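Local coordinates for De novo designed protein CA01 (Synthetic construct, PDB 5E6G) that is of unknown function but is a computationally designed all-helical protein, made in work on designing structurally distinct proteins by strategies inspired by evolution, at residues 28-31 against 32-36; 71-75 against 76-80. One frame throughout, in Å; residues are numbered along the deposited sequence.

Interaction 1: residues 28-31 against 32-36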
loop_
_atom_site.group_PDB
_atom_site.type_symbol
_atom_site.label_atom_id
_atom_site.label_comp_id
_atom_site.label_asym_id
_atom_site.label_seq_id
_atom_site.Cartn_x
_atom_site.Cartn_y
_atom_site.Cartn_z
ATOM N N GLU A 28 -14.321 2.035 0.879
ATOM C CA GLU A 28 -14.746 0.654 0.665
ATOM C C GLU A 28 -14.095 0.066 -0.583
ATOM O O GLU A 28 -13.653 -1.083 -0.579
ATOM C CB GLU A 28 -16.273 0.578 0.555
ATOM C CG GLU A 28 -16.820 -0.811 0.235
ATOM C CD GLU A 28 -16.421 -1.856 1.261
ATOM O OE1 GLU A 28 -16.108 -1.480 2.410
ATOM O OE2 GLU A 28 -16.421 -3.057 0.917
ATOM N N GLU A 29 -14.038 0.857 -1.651
ATOM C CA GLU A 29 -13.395 0.430 -2.890
ATOM C C GLU A 29 -11.914 0.135 -2.672
ATOM O O GLU A 29 -11.391 -0.864 -3.168
ATOM C CB GLU A 29 -13.551 1.497 -3.976
ATOM C CG GLU A 29 -14.954 1.610 -4.551
ATOM C CD GLU A 29 -15.072 2.711 -5.590
ATOM O OE1 GLU A 29 -14.028 3.146 -6.122
ATOM O OE2 GLU A 29 -16.209 3.144 -5.874
ATOM N N ILE A 30 -11.245 1.010 -1.928
ATOM C CA ILE A 30 -9.817 0.868 -1.669
ATOM C C ILE A 30 -9.539 -0.365 -0.810
ATOM O O ILE A 30 -8.571 -1.084 -1.051
ATOM C CB ILE A 30 -9.245 2.132 -0.984
ATOM C CG1 ILE A 30 -9.331 3.323 -1.941
ATOM C CG2 ILE A 30 -7.793 1.914 -0.549
ATOM C CD1 ILE A 30 -9.004 4.661 -1.312
ATOM N N ARG A 31 -10.385 -0.608 0.188
ATOM C CA ARG A 31 -10.226 -1.778 1.047
ATOM C C ARG A 31 -10.394 -3.066 0.246
ATOM O O ARG A 31 -9.696 -4.053 0.482
ATOM C CB ARG A 31 -11.230 -1.752 2.203
ATOM C CG ARG A 31 -10.889 -0.762 3.310
ATOM C CD ARG A 31 -11.683 -1.051 4.575
ATOM N NE ARG A 31 -13.128 -0.982 4.360
ATOM C CZ ARG A 31 -13.868 0.111 4.526
ATOM N NH1 ARG A 31 -13.314 1.254 4.911
ATOM N NH2 ARG A 31 -15.175 0.062 4.305
ATOM N N GLN A 32 -11.331 -3.049 -0.697
ATOM C CA GLN A 32 -11.570 -4.199 -1.559
ATOM C C GLN A 32 -10.405 -4.409 -2.520
ATOM O O GLN A 32 -9.986 -5.538 -2.765
ATOM C CB GLN A 32 -12.873 -4.017 -2.336
ATOM C CG GLN A 32 -14.119 -4.192 -1.485
ATOM C CD GLN A 32 -15.376 -3.705 -2.179
ATOM O OE1 GLN A 32 -15.319 -3.154 -3.278
ATOM N NE2 GLN A 32 -16.521 -3.904 -1.535
ATOM N N ALA A 33 -9.886 -3.310 -3.061
ATOM C CA ALA A 33 -8.721 -3.368 -3.935
ATOM C C ALA A 33 -7.515 -3.905 -3.173
ATOM O O ALA A 33 -6.730 -4.679 -3.708
ATOM C CB ALA A 33 -8.419 -1.997 -4.511
ATOM N N LEU A 34 -7.378 -3.494 -1.918
ATOM C CA LEU A 34 -6.258 -3.936 -1.093
ATOM C C LEU A 34 -6.352 -5.424 -0.764
ATOM O O LEU A 34 -5.331 -6.087 -0.578
ATOM C CB LEU A 34 -6.195 -3.115 0.196
ATOM C CG LEU A 34 -5.686 -1.680 0.034
ATOM C CD1 LEU A 34 -6.074 -0.840 1.240
ATOM C CD2 LEU A 34 -4.175 -1.661 -0.173
ATOM N N GLU A 35 -7.573 -5.946 -0.690
ATOM C CA GLU A 35 -7.777 -7.364 -0.399
ATOM C C GLU A 35 -7.164 -8.249 -1.478
ATOM O O GLU A 35 -6.434 -9.191 -1.175
ATOM C CB GLU A 35 -9.267 -7.684 -0.259
ATOM C CG GLU A 35 -9.790 -7.600 1.164
ATOM C CD GLU A 35 -11.183 -8.183 1.305
ATOM O OE1 GLU A 35 -11.296 -9.412 1.500
ATOM O OE2 GLU A 35 -12.163 -7.413 1.219
ATOM N N LYS A 36 -7.465 -7.945 -2.738
ATOM C CA LYS A 36 -6.954 -8.741 -3.848
ATOM C C LYS A 36 -5.454 -8.506 -4.023
ATOM O O LYS A 36 -4.714 -9.427 -4.361
ATOM C CB LYS A 36 -7.713 -8.417 -5.142
ATOM C CG LYS A 36 -7.267 -7.150 -5.851
ATOM C CD LYS A 36 -8.432 -6.457 -6.540
ATOM C CE LYS A 36 -7.965 -5.275 -7.379
ATOM N NZ LYS A 36 -6.858 -4.513 -6.732
#
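Glu28 OE2 lies 2.6 Å from Gln32 NE2, with the carboxylate and amide planes almost perpendicular. The other oxygen of this carboxylate, Glu28 OE1, takes a salt bridge from Arg31 NH2 at 2.6 Å, approached nearly along the C-O bond but 29° out of the guanidinium plane. Glu28 CG lies anti to the backbone N (chi1 176°) and the chain then bends at chi2, which places the carboxylate between the Arg31 guanidinium and the Gln32 amide. Further along, Lys36 curls back and its NZ donates to Ala33 O at 3.0 Å. Four i to i+4 backbone bonds of helix 24-50 run beneath, from Gln32 to Glu28, Ala33 to Glu29, Leu34 to Ile30 and Glu35 to Arg31. On the inner side, Ile30 and Leu34 lie side by side and point the same way, with Ile30 CG2 3.7 Å from Leu34 CD1. Helices 54-75 and 121-130 pack on this pair, through Leu74 and Ala67 and through Phe124 and Val129. The segment is therefore amphipathic: charged and amide groups gather along one side, with Glu28 and Arg31 joined by a salt bridge, while branched apolar chains face neighbouring helices.

Interaction 2: residues 71-75 against 76-80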
loop_
_atom_site.group_PDB
_atom_site.type_symbol
_atom_site.label_atom_id
_atom_site.label_comp_id
_atom_site.label_asym_id
_atom_site.label_seq_id
_atom_site.Cartn_x
_atom_site.Cartn_y
_atom_site.Cartn_z
ATOM N N TYR A 71 -5.016 -1.296 4.946
ATOM C CA TYR A 71 -6.320 -1.938 4.982
ATOM C C TYR A 71 -6.991 -1.810 6.353
ATOM O O TYR A 71 -8.153 -1.405 6.439
ATOM C CB TYR A 71 -6.188 -3.414 4.602
ATOM C CG TYR A 71 -7.465 -4.201 4.783
ATOM C CD1 TYR A 71 -7.745 -4.830 5.990
ATOM C CD2 TYR A 71 -8.388 -4.314 3.755
ATOM C CE1 TYR A 71 -8.908 -5.550 6.172
ATOM C CE2 TYR A 71 -9.561 -5.036 3.925
ATOM C CZ TYR A 71 -9.818 -5.651 5.135
ATOM O OH TYR A 71 -10.986 -6.370 5.303
ATOM N N ARG A 72 -6.270 -2.157 7.417
ATOM C CA ARG A 72 -6.866 -2.187 8.750
ATOM C C ARG A 72 -7.216 -0.781 9.231
ATOM O O ARG A 72 -8.184 -0.595 9.971
ATOM C CB ARG A 72 -5.935 -2.885 9.755
ATOM C CG ARG A 72 -4.685 -2.112 10.183
ATOM C CD ARG A 72 -4.434 -2.219 11.691
ATOM N NE ARG A 72 -4.870 -1.020 12.413
ATOM C CZ ARG A 72 -5.613 -1.019 13.520
ATOM N NH1 ARG A 72 -6.028 -2.155 14.070
ATOM N NH2 ARG A 72 -5.942 0.134 14.085
ATOM N N LEU A 73 -6.434 0.205 8.804
ATOM C CA LEU A 73 -6.689 1.593 9.171
ATOM C C LEU A 73 -8.012 2.064 8.583
ATOM O O LEU A 73 -8.817 2.695 9.269
ATOM C CB LEU A 73 -5.546 2.495 8.702
ATOM C CG LEU A 73 -4.264 2.411 9.532
ATOM C CD1 LEU A 73 -3.104 3.056 8.794
ATOM C CD2 LEU A 73 -4.461 3.063 10.900
ATOM N N LEU A 74 -8.241 1.741 7.314
ATOM C CA LEU A 74 -9.490 2.095 6.653
ATOM C C LEU A 74 -10.669 1.318 7.241
ATOM O O LEU A 74 -11.793 1.821 7.282
ATOM C CB LEU A 74 -9.392 1.834 5.149
ATOM C CG LEU A 74 -8.405 2.705 4.368
ATOM C CD1 LEU A 74 -8.362 2.271 2.910
ATOM C CD2 LEU A 74 -8.767 4.180 4.475
ATOM N N ALA A 75 -10.409 0.091 7.686
ATOM C CA ALA A 75 -11.440 -0.726 8.320
ATOM C C ALA A 75 -11.791 -0.150 9.686
ATOM O O ALA A 75 -12.899 -0.333 10.185
ATOM C CB ALA A 75 -10.974 -2.168 8.455
ATOM N N GLU A 76 -10.831 0.552 10.279
ATOM C CA GLU A 76 -11.018 1.197 11.573
ATOM C C GLU A 76 -11.727 2.545 11.437
ATOM O O GLU A 76 -11.934 3.252 12.423
ATOM C CB GLU A 76 -9.663 1.380 12.256
ATOM C CG GLU A 76 -9.211 0.191 13.087
ATOM C CD GLU A 76 -10.124 -0.084 14.266
ATOM O OE1 GLU A 76 -9.800 0.362 15.390
ATOM O OE2 GLU A 76 -11.165 -0.746 14.066
ATOM N N GLY A 77 -12.096 2.899 10.211
ATOM C CA GLY A 77 -12.825 4.130 9.958
ATOM C C GLY A 77 -11.937 5.355 9.842
ATOM O O GLY A 77 -12.433 6.477 9.779
ATOM N N VAL A 78 -10.625 5.147 9.816
ATOM C CA VAL A 78 -9.683 6.252 9.678
ATOM C C VAL A 78 -9.795 6.869 8.284
ATOM O O VAL A 78 -9.858 6.151 7.284
ATOM C CB VAL A 78 -8.234 5.794 9.925
ATOM C CG1 VAL A 78 -7.268 6.964 9.792
ATOM C CG2 VAL A 78 -8.107 5.158 11.299
ATOM N N ARG A 79 -9.821 8.198 8.225
ATOM C CA ARG A 79 -9.922 8.906 6.953
ATOM C C ARG A 79 -8.688 8.627 6.092
ATOM O O ARG A 79 -7.602 8.370 6.609
ATOM C CB ARG A 79 -10.094 10.410 7.185
ATOM C CG ARG A 79 -8.902 11.092 7.841
ATOM C CD ARG A 79 -9.320 12.388 8.523
ATOM N NE ARG A 79 -10.066 13.264 7.624
ATOM C CZ ARG A 79 -9.511 14.132 6.782
ATOM N NH1 ARG A 79 -8.191 14.256 6.709
ATOM N NH2 ARG A 79 -10.282 14.881 6.006
ATOM N N ILE A 80 -8.866 8.677 4.777
ATOM C CA ILE A 80 -7.832 8.232 3.844
ATOM C C ILE A 80 -6.528 9.030 3.946
ATOM O O ILE A 80 -5.449 8.435 3.943
ATOM C CB ILE A 80 -8.358 8.280 2.393
ATOM C CG1 ILE A 80 -9.471 7.244 2.219
ATOM C CG2 ILE A 80 -7.238 7.997 1.394
ATOM C CD1 ILE A 80 -10.352 7.480 1.014
HETATM O O HOH W 1 -12.037 4.808 6.326
#
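Glu76 N reaches back weakly to both Arg72 O and Leu73 O, where helix 54-75 ends in a Schellman motif. The Glu76 side chain bends at chi2, and its CG sits over one face of the Arg72 guanidinium, 3.4 Å from Arg72 NH2. The two charged groups stay short of a salt bridge, with Arg72 NH2 4.1 Å from Glu76 OE1. Gly77 then leaves the helix with a positive phi of 83°. At these backbone angles there is no room for a beta carbon beside the carbonyl O of Glu76, and glycine has none. Gly77 N donates to Leu74 O at 3.1 Å, from above the carbonyl plane. Val78 N closes the motif with a 3.1 Å bond to Leu73 O. The Val78 side chain turns back to the helix end, and its CG2 packs 4.2 Å from Leu73 CD2. Arg86 of helix 80-93 also touches Val78. Arg79 takes the N-cap position of that next helix, and outside this contact its NE meets a phosphate ion, probably from the crystallisation liquor. The Ile80 side chain crosses that of Leu74, with Ile80 CG1 3.9 Å from Leu74 CD2. A water bridges the turn, donating to Leu74 O and, at 2.7 Å, to Val78 O.

Overall arrangement
Interaction 1 comes first along the chain, inside helix 24-50. Interaction 2 follows at the C-terminal end of helix 54-75, the next helix, and leads into helix 80-93. Their centres are about 11 Å apart, and the two touch directly. Ile30 CG2 packs 3.5 Å from Leu74 CD1, and Arg31 O lies 3.5 Å from Tyr71 CD2. Arg31 also runs its chain across the helix end, with Arg31 NH1 2.9 Å from Leu74 O. Leu74 thus joins the two contacts, and Ile80 also reaches Ile30. Helix 24-50 therefore meets both the closing turn of helix 54-75 and the start of helix 80-93 in this single-chain helical fold.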